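Local coordinates for protein aldehyde dehydrogenase (Listeria monocytogenes, PDB 3K9D) that probably oxidises aldehydes, with NAD or NADP as electron acceptor, at residues 281-286 against 314-319; 372-377 against 396-401; 141-146 against 173-178. One frame throughout, in Å; residues are numbered along the deposited sequence.

Contact 1 (281-286 against 314-319)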
# COMPACT_ATOMS: atom_id res chain seq x y z
N ASP A 281 1.39 20.38 -40.90
CA ASP A 281 1.47 18.92 -41.04
C ASP A 281 2.91 18.42 -41.16
O ASP A 281 3.33 17.54 -40.41
CB ASP A 281 0.62 18.44 -42.23
CG ASP A 281 0.78 16.95 -42.51
OD1 ASP A 281 0.34 16.12 -41.68
OD2 ASP A 281 1.36 16.61 -43.56
N ALA A 282 3.67 19.02 -42.08
CA ALA A 282 5.07 18.63 -42.32
C ALA A 282 5.97 18.87 -41.10
O ALA A 282 6.81 18.02 -40.77
CB ALA A 282 5.62 19.32 -43.56
N GLU A 283 5.80 20.01 -40.43
CA GLU A 283 6.56 20.31 -39.22
C GLU A 283 6.21 19.36 -38.07
O GLU A 283 7.09 18.96 -37.32
CB GLU A 283 6.29 21.74 -38.75
CG GLU A 283 6.75 22.81 -39.72
CD GLU A 283 6.38 24.19 -39.26
OE1 GLU A 283 5.23 24.40 -38.83
OE2 GLU A 283 7.26 25.07 -39.34
N ALA A 284 4.92 19.03 -37.95
CA ALA A 284 4.44 18.08 -36.95
C ALA A 284 5.02 16.69 -37.20
O ALA A 284 5.40 16.00 -36.26
CB ALA A 284 2.93 18.02 -36.95
N VAL A 285 5.08 16.28 -38.46
CA VAL A 285 5.71 15.01 -38.85
C VAL A 285 7.22 15.01 -38.57
O VAL A 285 7.76 14.02 -38.07
CB VAL A 285 5.44 14.67 -40.34
CG1 VAL A 285 6.33 13.54 -40.82
CG2 VAL A 285 3.98 14.29 -40.53
N GLN A 286 7.88 16.13 -38.88
CA GLN A 286 9.32 16.28 -38.64
C GLN A 286 9.67 16.17 -37.17
O GLN A 286 10.58 15.44 -36.82
CB GLN A 286 9.83 17.61 -39.19
CG GLN A 286 11.35 17.67 -39.33
CD GLN A 286 11.82 18.78 -40.25
OE1 GLN A 286 13.02 19.07 -40.33
NE2 GLN A 286 10.88 19.41 -40.95
N ALA A 314 15.17 19.75 -33.87
CA ALA A 314 14.31 19.08 -34.85
C ALA A 314 14.41 19.73 -36.23
O ALA A 314 13.75 19.27 -37.18
CB ALA A 314 12.87 19.08 -34.37
N GLY A 315 15.21 20.79 -36.33
CA GLY A 315 15.41 21.50 -37.59
C GLY A 315 14.20 22.31 -38.00
O GLY A 315 13.98 22.53 -39.19
N LEU A 316 13.41 22.74 -37.02
CA LEU A 316 12.26 23.60 -37.26
C LEU A 316 12.66 25.06 -37.10
O LEU A 316 13.61 25.37 -36.36
CB LEU A 316 11.12 23.28 -36.28
CG LEU A 316 10.45 21.90 -36.19
CD1 LEU A 316 9.22 22.02 -35.31
CD2 LEU A 316 10.05 21.31 -37.54
N THR A 317 11.95 25.93 -37.81
CA THR A 317 12.09 27.38 -37.68
C THR A 317 10.76 27.90 -37.14
O THR A 317 9.73 27.79 -37.81
CB THR A 317 12.41 28.07 -39.04
OG1 THR A 317 13.67 27.59 -39.54
CG2 THR A 317 12.49 29.57 -38.87
N VAL A 318 10.82 28.47 -35.95
CA VAL A 318 9.66 28.77 -35.12
C VAL A 318 9.87 30.18 -34.56
O VAL A 318 11.00 30.48 -34.17
CB VAL A 318 9.59 27.70 -33.96
CG1 VAL A 318 8.81 28.19 -32.77
CG2 VAL A 318 9.05 26.37 -34.47
N PRO A 319 8.82 31.05 -34.52
CA PRO A 319 8.98 32.41 -33.98
C PRO A 319 9.58 32.46 -32.57
O PRO A 319 9.27 31.61 -31.73
CB PRO A 319 7.55 32.96 -33.98
CG PRO A 319 6.86 32.22 -35.07
CD PRO A 319 7.44 30.82 -34.99
O HOH W 1 10.08 24.87 -39.94
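Leu-316 lays its CD2 methyl against the flank of helix 281-291, where it meets the backbone and CB of Glu-283 and the side chain of Gln-286. CD2 lies 3.8 Å from Glu-283 O and 4.0 Å from Glu-283 CB. Leu-316 is buried between this helix and Ala-311 of helix 307-313. Gln-286 runs past it in the opposite direction as an extended chain, CG anti to the backbone N (chi1 -164°). Its CB makes an apolar contact with Leu-316 CD2 at 4.1 Å, while its CG lies as a methylene beside a carbonyl, 3.6 Å from Ala-314 O. A water links the polar end of Glu-283 to the backbone of Thr-317, donating to Glu-283 OE2 at 2.9 Å and accepting from Thr-317 N at 3.0 Å. The other carboxylate oxygen, OE1, accepts a hydrogen bond from Ser-280 N, so it is bonded to the backbone just ahead of its own helix. Gly-315 turns the chain just before Leu-316; its positive phi (72°) and two bonds back into the last helical turn make a Schellman motif. The arrangement is that of a Schellman C-cap whose following leucine packs back on Ala-311 of the helix just ended and also on helix 281-291, here at the periphery of the domain built on the parallel sheet that includes strands 276-278 and 324-328.

Contact 2 (372-377 against 396-401)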
# COMPACT_ATOMS: atom_id res chain seq x y z
N GLY A 372 -4.53 6.41 -14.52
CA GLY A 372 -4.16 6.56 -13.13
C GLY A 372 -3.54 7.88 -12.73
O GLY A 372 -3.54 8.21 -11.55
N HIS A 373 -2.99 8.64 -13.67
CA HIS A 373 -2.36 9.90 -13.30
C HIS A 373 -3.37 11.07 -13.28
O HIS A 373 -4.19 11.17 -12.37
CB HIS A 373 -1.11 10.21 -14.15
CG HIS A 373 -0.08 11.05 -13.45
ND1 HIS A 373 -0.40 12.19 -12.74
CD2 HIS A 373 1.26 10.91 -13.34
CE1 HIS A 373 0.70 12.70 -12.21
NE2 HIS A 373 1.72 11.95 -12.56
N THR A 374 -3.32 11.92 -14.31
CA THR A 374 -4.06 13.19 -14.34
C THR A 374 -4.85 13.36 -15.66
O THR A 374 -4.42 12.86 -16.70
CB THR A 374 -3.08 14.39 -14.21
OG1 THR A 374 -2.19 14.19 -13.12
CG2 THR A 374 -3.82 15.69 -13.97
N LEU A 375 -6.01 14.01 -15.57
CA LEU A 375 -6.73 14.57 -16.71
C LEU A 375 -7.23 15.94 -16.25
O LEU A 375 -7.52 16.13 -15.07
CB LEU A 375 -7.89 13.66 -17.15
CG LEU A 375 -8.82 14.13 -18.29
CD1 LEU A 375 -9.27 13.00 -19.15
CD2 LEU A 375 -10.05 14.86 -17.74
N ILE A 376 -7.30 16.90 -17.17
CA ILE A 376 -7.72 18.27 -16.85
C ILE A 376 -8.97 18.58 -17.67
O ILE A 376 -9.09 18.16 -18.81
CB ILE A 376 -6.58 19.31 -17.13
CG1 ILE A 376 -5.25 18.90 -16.46
CG2 ILE A 376 -6.99 20.72 -16.68
CD1 ILE A 376 -4.28 18.13 -17.36
N ILE A 377 -9.95 19.25 -17.06
CA ILE A 377 -11.13 19.67 -17.78
C ILE A 377 -11.45 21.14 -17.46
O ILE A 377 -11.36 21.57 -16.30
CB ILE A 377 -12.38 18.77 -17.47
CG1 ILE A 377 -13.55 19.12 -18.42
CG2 ILE A 377 -12.77 18.86 -16.00
CD1 ILE A 377 -14.83 18.27 -18.26
N ARG A 396 -6.30 11.87 -10.20
CA ARG A 396 -6.54 13.28 -9.95
C ARG A 396 -7.16 13.91 -11.19
O ARG A 396 -6.57 13.88 -12.26
CB ARG A 396 -5.25 14.02 -9.47
CG ARG A 396 -4.05 13.86 -10.39
CD ARG A 396 -2.70 14.16 -9.75
NE ARG A 396 -2.43 13.40 -8.53
CZ ARG A 396 -2.17 12.10 -8.44
NH1 ARG A 396 -2.13 11.32 -9.51
NH2 ARG A 396 -1.95 11.56 -7.24
N LEU A 397 -8.36 14.43 -11.04
CA LEU A 397 -9.01 15.11 -12.15
C LEU A 397 -9.16 16.60 -11.86
O LEU A 397 -9.84 17.02 -10.94
CB LEU A 397 -10.36 14.48 -12.49
CG LEU A 397 -10.79 14.53 -13.96
CD1 LEU A 397 -11.82 13.45 -14.18
CD2 LEU A 397 -11.36 15.87 -14.35
N LEU A 398 -8.50 17.40 -12.67
CA LEU A 398 -8.40 18.82 -12.37
C LEU A 398 -9.44 19.64 -13.12
O LEU A 398 -9.65 19.44 -14.31
CB LEU A 398 -6.99 19.31 -12.64
CG LEU A 398 -5.96 18.42 -11.94
CD1 LEU A 398 -4.59 18.83 -12.39
CD2 LEU A 398 -6.08 18.45 -10.40
N VAL A 399 -10.12 20.53 -12.39
CA VAL A 399 -11.15 21.37 -12.97
C VAL A 399 -10.72 22.84 -12.89
O VAL A 399 -10.42 23.35 -11.80
CB VAL A 399 -12.53 21.15 -12.30
CG1 VAL A 399 -13.61 21.95 -13.01
CG2 VAL A 399 -12.91 19.65 -12.28
N ASN A 400 -10.69 23.49 -14.05
CA ASN A 400 -10.46 24.94 -14.18
C ASN A 400 -9.18 25.43 -13.49
O ASN A 400 -9.20 26.36 -12.69
CB ASN A 400 -11.68 25.74 -13.70
CG ASN A 400 -12.91 25.50 -14.55
OD1 ASN A 400 -12.82 25.20 -15.73
ND2 ASN A 400 -14.07 25.66 -13.97
N THR A 401 -8.06 24.78 -13.82
CA THR A 401 -6.81 25.04 -13.12
C THR A 401 -5.70 24.59 -14.06
O THR A 401 -5.96 23.78 -14.95
CB THR A 401 -6.78 24.32 -11.70
OG1 THR A 401 -5.84 24.98 -10.82
CG2 THR A 401 -6.47 22.83 -11.79
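Arg-396 folds its side chain across Thr-374 and His-373. Its CG sits between the backbone N and the carbonyl carbon (chi1 54°) and lies 3.3 Å from Thr-374 OG1; a bend at chi3 (54°) then turns the chain. NH1 comes 3.8 Å from His-373 ND1, with ring and guanidinium planes 72° apart, while the guanidinium is hydrogen-bonded to Gly-421 O and Asn-433 OD1. Thr-374 OG1 also shares a 2.7 Å hydrogen bond with His-373 ND1. Strands 374-378 and 396-399 are the parallel neighbours of a beta-alpha-beta unit, their ladder running from Arg-396 N to His-373 O through to Asn-400 N to Ile-377 O, with the Leu-375 N to Arg-396 O bond weak. On its other edge, strand 396-399 pairs in parallel with a strand of the second subunit, which continues the sheet. On the face of Thr-374 and Ile-376, Thr-374 CG2, anti to the backbone N, meets Leu-398 CD1 at 3.6 Å. On the other, Leu-375 and Leu-397 lie side by side, and their CD2 atoms are 3.8 Å apart. Leu-397 CD2 also touches Ile-377 CG2 at 3.7 Å, and Phe-388 of the connecting helix 382-391 touches Leu-375, Ile-377 and Leu-397.

Contact 3 (141-146 against 173-178)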
# COMPACT_ATOMS: atom_id res chain seq x y z
N PHE A 141 18.38 8.68 0.27
CA PHE A 141 18.09 9.03 -1.12
C PHE A 141 18.96 8.35 -2.15
O PHE A 141 20.17 8.19 -1.97
CB PHE A 141 18.12 10.55 -1.34
CG PHE A 141 17.02 11.29 -0.61
CD1 PHE A 141 15.71 11.22 -1.04
CD2 PHE A 141 17.30 12.03 0.53
CE1 PHE A 141 14.68 11.88 -0.37
CE2 PHE A 141 16.29 12.69 1.21
CZ PHE A 141 14.97 12.62 0.75
N SER A 142 18.30 7.99 -3.25
CA SER A 142 18.94 7.59 -4.49
C SER A 142 18.84 8.74 -5.49
O SER A 142 17.75 9.02 -6.02
CB SER A 142 18.27 6.34 -5.06
OG SER A 142 18.93 5.93 -6.23
N PRO A 143 19.96 9.43 -5.75
CA PRO A 143 20.00 10.55 -6.69
C PRO A 143 20.11 10.11 -8.14
O PRO A 143 20.83 9.17 -8.46
CB PRO A 143 21.26 11.33 -6.27
CG PRO A 143 22.15 10.29 -5.66
CD PRO A 143 21.27 9.20 -5.10
N HIS A 144 19.36 10.78 -9.02
CA HIS A 144 19.57 10.62 -10.44
C HIS A 144 20.97 11.18 -10.69
O HIS A 144 21.29 12.24 -10.16
CB HIS A 144 18.50 11.37 -11.23
CG HIS A 144 18.49 11.05 -12.70
ND1 HIS A 144 19.52 11.39 -13.54
CD2 HIS A 144 17.57 10.42 -13.46
CE1 HIS A 144 19.25 10.97 -14.76
NE2 HIS A 144 18.07 10.38 -14.75
N PRO A 145 21.82 10.45 -11.45
CA PRO A 145 23.22 10.84 -11.63
C PRO A 145 23.42 12.20 -12.31
O PRO A 145 24.43 12.86 -12.06
CB PRO A 145 23.80 9.71 -12.49
CG PRO A 145 22.64 9.06 -13.13
CD PRO A 145 21.51 9.19 -12.15
N ASN A 146 22.43 12.63 -13.10
CA ASN A 146 22.44 13.95 -13.74
C ASN A 146 22.09 15.11 -12.81
O ASN A 146 22.17 16.27 -13.22
CB ASN A 146 21.55 13.94 -14.98
CG ASN A 146 22.10 13.05 -16.07
OD1 ASN A 146 23.29 12.71 -16.06
ND2 ASN A 146 21.25 12.66 -17.00
N SER A 173 20.01 11.11 4.62
CA SER A 173 21.24 10.82 3.89
C SER A 173 21.00 10.60 2.41
O SER A 173 19.85 10.53 1.96
CB SER A 173 21.98 9.63 4.53
OG SER A 173 21.21 8.44 4.46
N CYS A 174 22.08 10.46 1.65
CA CYS A 174 22.00 10.31 0.21
C CYS A 174 23.22 9.53 -0.25
O CYS A 174 24.33 9.78 0.23
CB CYS A 174 22.01 11.70 -0.44
SG CYS A 174 21.67 11.77 -2.22
N MET A 175 23.00 8.58 -1.17
CA MET A 175 24.09 7.94 -1.92
C MET A 175 24.93 9.00 -2.63
O MET A 175 24.38 9.91 -3.27
CB MET A 175 23.53 6.97 -2.97
CG MET A 175 22.61 5.86 -2.44
SD MET A 175 21.69 5.03 -3.73
CE MET A 175 23.04 4.57 -4.82
N THR A 176 26.25 8.89 -2.50
CA THR A 176 27.17 9.85 -3.09
C THR A 176 27.73 9.34 -4.41
O THR A 176 28.29 10.12 -5.21
CB THR A 176 28.33 10.19 -2.13
OG1 THR A 176 29.08 9.00 -1.84
CG2 THR A 176 27.77 10.77 -0.83
N VAL A 177 27.59 8.03 -4.63
CA VAL A 177 27.99 7.33 -5.85
C VAL A 177 26.76 6.63 -6.47
O VAL A 177 26.36 5.54 -6.02
CB VAL A 177 29.10 6.26 -5.55
CG1 VAL A 177 29.57 5.60 -6.85
CG2 VAL A 177 30.28 6.86 -4.80
N PRO A 178 26.15 7.25 -7.50
CA PRO A 178 24.97 6.66 -8.12
C PRO A 178 25.33 5.46 -9.00
O PRO A 178 26.08 5.61 -9.96
CB PRO A 178 24.40 7.79 -9.00
CG PRO A 178 25.25 8.97 -8.77
CD PRO A 178 26.53 8.51 -8.15
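Phe-141 and Cys-174 form the beta bridge of this contact, and two backbone hydrogen bonds frame it. Phe-141 N donates to Ser-173 O at 2.9 Å, and Met-175 N donates to Phe-141 O at 3.0 Å. A CA-H...O contact from Cys-174 to Phe-141 O accompanies them. Past Met-175 the two chains continue without further backbone bonds between them, and side chains take over.

Apolar contacts fall into three groups. On the side of the sheet facing helix 148-164, Cys-174 SG, anti to its backbone N (chi1 -171°), is 3.9 Å from Phe-141 CB and 3.8 Å from Pro-143 CG; Val-155 of that helix touches both Phe-141 and Cys-174. The Pro-143 ring crosses Met-175 at about a right angle, its CD 3.8 Å from Met-175 CB. Farther along, two prolines meet, Pro-145 CB lying 4.0 Å from Pro-178 CB.

Among the polar atoms, Met-175 O lies 3.3 Å from Pro-143 CG, and this buried carbonyl has no hydrogen-bond partner in the model. Pro-178 CB likewise approaches a carbonyl oxygen, that of Pro-143. Met-175 SD, anti to its own CA (chi2 166°), lies 3.8 Å from Ser-142 OG, a hydroxyl hydrogen-bonded to Thr-183 OG1.

Strand 138-143, helix 148-164 and strand 172-174 make a beta-alpha-beta crossover, and the contact joins the C-terminal ends of its two parallel strands, consistent with the Rossmann-like cofactor-binding domain of aldehyde dehydrogenases.

How the contacts relate
Contacts 2 and 3 are buried and of one kind, each joining the two parallel strands of a beta-alpha-beta unit, but they belong to different sheets and lie on opposite sides of the chain's centre, about 32 Å apart between centres. Contact 2 keeps its backbone ladder along both strands and lies at a subunit interface; contact 3 has two backbone bonds, with proline and sulphur-bearing side chains packing beside and beyond them. Contact 1 is partly buried and more peripheral, its centre about 30 Å from the chain's centre, and joins a helix to a loop through a leucine, a glutamine chain and a water bridge. It flanks the same parallel sheet that holds contact 2, with about 21 Å between their nearest atoms.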